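Local coordinates for protein Baccell_00875 (PDB 5NO8) that is a polysaccharide lyase that probably cleaves L-rhamnose from glucuronic acid at the capped chain ends of complex arabinogalactan proteins, at residues F348-Q354 with A365-N371. Sequence-based numbering, arbitrary orientation.
Sequences FIRTRQQ and AYMVYDN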
ATOM      1  N   PHE A 348      -7.020  24.920   1.268  1.00 16.41           N
ATOM      2  CA  PHE A 348      -7.930  24.268   2.211  1.00 15.94           C
ATOM      3  C   PHE A 348      -7.291  24.099   3.588  1.00 15.52           C
ATOM      4  O   PHE A 348      -7.959  24.337   4.608  1.00 17.30           O
ATOM      5  CB  PHE A 348      -8.401  22.911   1.676  1.00 15.80           C
ATOM      6  CG  PHE A 348      -9.621  22.386   2.369  1.00 15.49           C
ATOM      7  CD1 PHE A 348      -9.502  21.690   3.571  1.00 16.00           C
ATOM      8  CD2 PHE A 348     -10.884  22.542   1.824  1.00 16.21           C
ATOM      9  CE1 PHE A 348     -10.616  21.215   4.240  1.00 16.85           C
ATOM     10  CE2 PHE A 348     -12.012  22.054   2.488  1.00 17.49           C
ATOM     11  CZ  PHE A 348     -11.882  21.403   3.700  1.00 17.08           C
ATOM     12  N   ILE A 349      -6.033  23.663   3.618  1.00 15.36           N
ATOM     13  CA  ILE A 349      -5.320  23.474   4.878  1.00 16.53           C
ATOM     14  C   ILE A 349      -5.289  24.805   5.646  1.00 17.49           C
ATOM     15  O   ILE A 349      -5.686  24.873   6.822  1.00 17.13           O
ATOM     16  CB  ILE A 349      -3.907  22.946   4.674  1.00 16.19           C
ATOM     17  CG1 ILE A 349      -3.953  21.494   4.185  1.00 14.77           C
ATOM     18  CG2 ILE A 349      -3.110  23.021   5.985  1.00 17.12           C
ATOM     19  CD1 ILE A 349      -2.669  20.985   3.597  1.00 14.59           C
ATOM     20  N   ARG A 350      -4.879  25.859   4.951  1.00 18.04           N
ATOM     21  CA  ARG A 350      -4.811  27.172   5.581  1.00 19.31           C
ATOM     22  C   ARG A 350      -6.168  27.695   6.030  1.00 18.11           C
ATOM     23  O   ARG A 350      -6.308  28.171   7.165  1.00 21.95           O
ATOM     24  CB  ARG A 350      -4.137  28.192   4.652  1.00 19.91           C
ATOM     25  CG  ARG A 350      -3.941  29.560   5.314  1.00 21.93           C
ATOM     26  CD  ARG A 350      -3.251  30.538   4.396  1.00 22.95           C
ATOM     27  NE  ARG A 350      -4.026  30.887   3.210  1.00 23.32           N
ATOM     28  CZ  ARG A 350      -5.090  31.700   3.181  1.00 25.78           C
ATOM     29  NH1 ARG A 350      -5.590  32.272   4.276  1.00 27.09           N
ATOM     30  NH2 ARG A 350      -5.673  31.946   2.019  1.00 26.70           N
ATOM     31  N   THR A 351      -7.166  27.633   5.166  1.00 18.18           N
ATOM     32  CA  THR A 351      -8.454  28.267   5.446  1.00 18.42           C
ATOM     33  C   THR A 351      -9.444  27.467   6.292  1.00 18.80           C
ATOM     34  O   THR A 351     -10.377  28.040   6.818  1.00 18.86           O
ATOM     35  CB  THR A 351      -9.157  28.726   4.161  1.00 20.19           C
ATOM     36  OG1 THR A 351      -9.513  27.602   3.345  1.00 20.00           O
ATOM     37  CG2 THR A 351      -8.261  29.699   3.414  1.00 19.70           C
ATOM     38  N   ARG A 352      -9.246  26.151   6.397  1.00 18.99           N
ATOM     39  CA  ARG A 352     -10.179  25.258   7.098  1.00 20.40           C
ATOM     40  C   ARG A 352      -9.519  24.410   8.180  1.00 19.72           C
ATOM     41  O   ARG A 352     -10.200  24.018   9.119  1.00 19.32           O
ATOM     42  CB  ARG A 352     -10.894  24.308   6.106  1.00 22.68           C
ATOM     43  CG  ARG A 352     -11.673  24.977   4.979  1.00 26.41           C
ATOM     44  CD  ARG A 352     -12.807  25.862   5.497  1.00 30.75           C
ATOM     45  NE  ARG A 352     -13.936  25.117   6.062  1.00 37.08           N
ATOM     46  CZ  ARG A 352     -14.220  24.931   7.367  1.00 42.25           C
ATOM     47  NH1 ARG A 352     -13.443  25.386   8.356  1.00 49.49           N
ATOM     48  NH2 ARG A 352     -15.313  24.248   7.701  1.00 41.75           N
ATOM     49  N   GLN A 353      -8.232  24.094   8.062  1.00 18.14           N
ATOM     50  CA  GLN A 353      -7.618  23.134   8.989  1.00 18.10           C
ATOM     51  C   GLN A 353      -6.621  23.760   9.966  1.00 19.53           C
ATOM     52  O   GLN A 353      -6.005  23.035  10.737  1.00 20.70           O
ATOM     53  CB  GLN A 353      -6.970  21.964   8.231  1.00 17.29           C
ATOM     54  CG  GLN A 353      -7.939  21.241   7.293  1.00 16.75           C
ATOM     55  CD  GLN A 353      -7.494  19.856   6.847  1.00 17.51           C
ATOM     56  OE1 GLN A 353      -7.827  19.440   5.728  1.00 17.96           O
ATOM     57  NE2 GLN A 353      -6.801  19.104   7.730  1.00 15.16           N
ATOM     58  N   GLN A 354      -6.452  25.081   9.943  1.00 19.32           N
ATOM     59  CA  GLN A 354      -5.638  25.759  10.961  1.00 19.33           C
ATOM     60  C   GLN A 354      -6.558  26.312  12.057  1.00 19.96           C
ATOM     61  O   GLN A 354      -7.512  27.026  11.780  1.00 20.15           O
ATOM     62  CB  GLN A 354      -4.757  26.870  10.369  1.00 19.72           C
ATOM     63  CG  GLN A 354      -3.728  27.418  11.385  1.00 19.33           C
ATOM     64  CD  GLN A 354      -2.659  28.298  10.776  1.00 19.88           C
ATOM     65  OE1 GLN A 354      -1.478  28.278  11.194  1.00 21.98           O
ATOM     66  NE2 GLN A 354      -3.032  29.026   9.735  1.00 18.22           N
ATOM     67  N   ALA A 365      -2.271  25.677  15.118  1.00 21.85           N
ATOM     68  CA  ALA A 365      -2.013  24.282  14.764  1.00 21.85           C
ATOM     69  C   ALA A 365      -2.759  23.919  13.487  1.00 19.30           C
ATOM     70  O   ALA A 365      -3.896  24.311  13.317  1.00 20.04           O
ATOM     71  CB  ALA A 365      -2.466  23.346  15.885  1.00 21.66           C
ATOM     72  N   TYR A 366      -2.133  23.116  12.634  1.00 19.89           N
ATOM     73  CA  TYR A 366      -2.854  22.450  11.521  1.00 18.09           C
ATOM     74  C   TYR A 366      -3.383  21.125  12.062  1.00 18.97           C
ATOM     75  O   TYR A 366      -2.609  20.330  12.626  1.00 20.05           O
ATOM     76  CB  TYR A 366      -1.928  22.201  10.347  1.00 17.72           C
ATOM     77  CG  TYR A 366      -1.314  23.466   9.754  1.00 17.84           C
ATOM     78  CD1 TYR A 366      -2.128  24.491   9.241  1.00 19.35           C
ATOM     79  CD2 TYR A 366       0.054  23.645   9.723  1.00 17.86           C
ATOM     80  CE1 TYR A 366      -1.574  25.653   8.724  1.00 18.90           C
ATOM     81  CE2 TYR A 366       0.613  24.799   9.195  1.00 19.49           C
ATOM     82  CZ  TYR A 366      -0.198  25.803   8.707  1.00 19.36           C
ATOM     83  OH  TYR A 366       0.420  26.939   8.202  1.00 21.69           O
ATOM     84  N   MET A 367      -4.675  20.900  11.891  1.00 18.27           N
ATOM     85  CA  MET A 367      -5.386  19.860  12.629  1.00 20.78           C
ATOM     86  C   MET A 367      -6.153  18.894  11.738  1.00 20.25           C
ATOM     87  O   MET A 367      -6.438  19.180  10.591  1.00 18.90           O
ATOM     88  CB  MET A 367      -6.298  20.529  13.631  1.00 21.25           C
ATOM     89  CG  MET A 367      -5.443  21.179  14.707  1.00 24.01           C
ATOM     90  SD  MET A 367      -6.421  21.969  15.952  1.00 26.04           S
ATOM     91  CE  MET A 367      -7.238  20.538  16.661  1.00 27.13           C
ATOM     92  N   VAL A 368      -6.466  17.743  12.316  1.00 19.29           N
ATOM     93  CA  VAL A 368      -7.339  16.761  11.698  1.00 19.25           C
ATOM     94  C   VAL A 368      -8.656  17.403  11.376  1.00 18.78           C
ATOM     95  O   VAL A 368      -9.172  18.216  12.151  1.00 18.54           O
ATOM     96  CB  VAL A 368      -7.539  15.541  12.641  1.00 18.97           C
ATOM     97  CG1 VAL A 368      -8.534  14.537  12.051  1.00 20.30           C
ATOM     98  CG2 VAL A 368      -6.210  14.871  12.895  1.00 18.37           C
ATOM     99  N   TYR A 369      -9.229  17.036  10.228  1.00 17.82           N
ATOM    100  CA  TYR A 369     -10.465  17.632   9.768  1.00 18.28           C
ATOM    101  C   TYR A 369     -11.443  16.554   9.370  1.00 18.62           C
ATOM    102  O   TYR A 369     -11.053  15.579   8.715  1.00 18.16           O
ATOM    103  CB  TYR A 369     -10.180  18.521   8.548  1.00 18.27           C
ATOM    104  CG  TYR A 369     -11.317  19.412   8.104  1.00 18.68           C
ATOM    105  CD1 TYR A 369     -11.502  20.671   8.676  1.00 19.53           C
ATOM    106  CD2 TYR A 369     -12.179  19.032   7.081  1.00 19.04           C
ATOM    107  CE1 TYR A 369     -12.526  21.499   8.256  1.00 19.23           C
ATOM    108  CE2 TYR A 369     -13.213  19.851   6.655  1.00 19.15           C
ATOM    109  CZ  TYR A 369     -13.377  21.088   7.253  1.00 19.58           C
ATOM    110  OH  TYR A 369     -14.369  21.920   6.835  1.00 21.16           O
ATOM    111  N   ASP A 370     -12.704  16.752   9.740  1.00 18.74           N
ATOM    112  CA  ASP A 370     -13.768  15.817   9.429  1.00 19.75           C
ATOM    113  C   ASP A 370     -14.494  16.298   8.201  1.00 19.44           C
ATOM    114  O   ASP A 370     -15.228  17.303   8.261  1.00 18.77           O
ATOM    115  CB  ASP A 370     -14.728  15.687  10.619  1.00 22.55           C
ATOM    116  CG  ASP A 370     -15.803  14.612  10.404  1.00 24.51           C
ATOM    117  OD1 ASP A 370     -16.118  14.237   9.261  1.00 25.58           O
ATOM    118  OD2 ASP A 370     -16.333  14.117  11.407  1.00 28.82           O
ATOM    119  N   ASN A 371     -14.295  15.596   7.086  1.00 19.04           N
ATOM    120  CA  ASN A 371     -14.907  16.013   5.811  1.00 19.82           C
ATOM    121  C   ASN A 371     -16.409  15.803   5.742  1.00 22.15           C
ATOM    122  O   ASN A 371     -17.064  16.486   4.971  1.00 24.05           O
ATOM    123  CB  ASN A 371     -14.235  15.336   4.622  1.00 19.80           C
ATOM    124  CG  ASN A 371     -12.788  15.772   4.464  1.00 20.40           C
ATOM    125  OD1 ASN A 371     -11.910  14.961   4.231  1.00 24.91           O
ATOM    126  ND2 ASN A 371     -12.550  17.053   4.598  1.00 19.42           N
TER
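Tyr369 packs its ring against the last turn of helix 338-352 and meets Phe348 in a T-shaped pair: the Phe348 edge points at the Tyr369 face, planes 88° apart, centroids 5.2 Å apart. With CG anti to the backbone N (chi1 -169°), the tyrosine ring reaches the helix, and its OH lies over one face of the Arg352 guanidinium, an approach too badly angled for a hydrogen bond. Replacing Tyr369 with an alanine is likely to leave the Phe348 edge without its aromatic face and to open a gap beside Arg352. Two hydrogen bonds tie Gln353 to Met367: its backbone O accepts from Met367 N at 2.8 Å, and its NE2 donates to Met367 O at 2.9 Å, Met367 O lying close to the plane of the Gln353 amide. Its CD rests 3.4 Å from Tyr369 CB, while OE1 is hydrogen-bonded to Arg345. At the start of 365-371, Tyr366 packs on the helix, with Ile349 CG2 and Gln354 CB each 3.7 Å from its CD1; its OH bonds to Ser417. The chain leaving the helix turns back, a single beta bridge joining Gln354 and Tyr366. Helix 396-409 packs on Ile349, Gln353 and Tyr366, helix 412-429 on Gln354 and Ala365, and strand 672-677 pairs with strand 369-370.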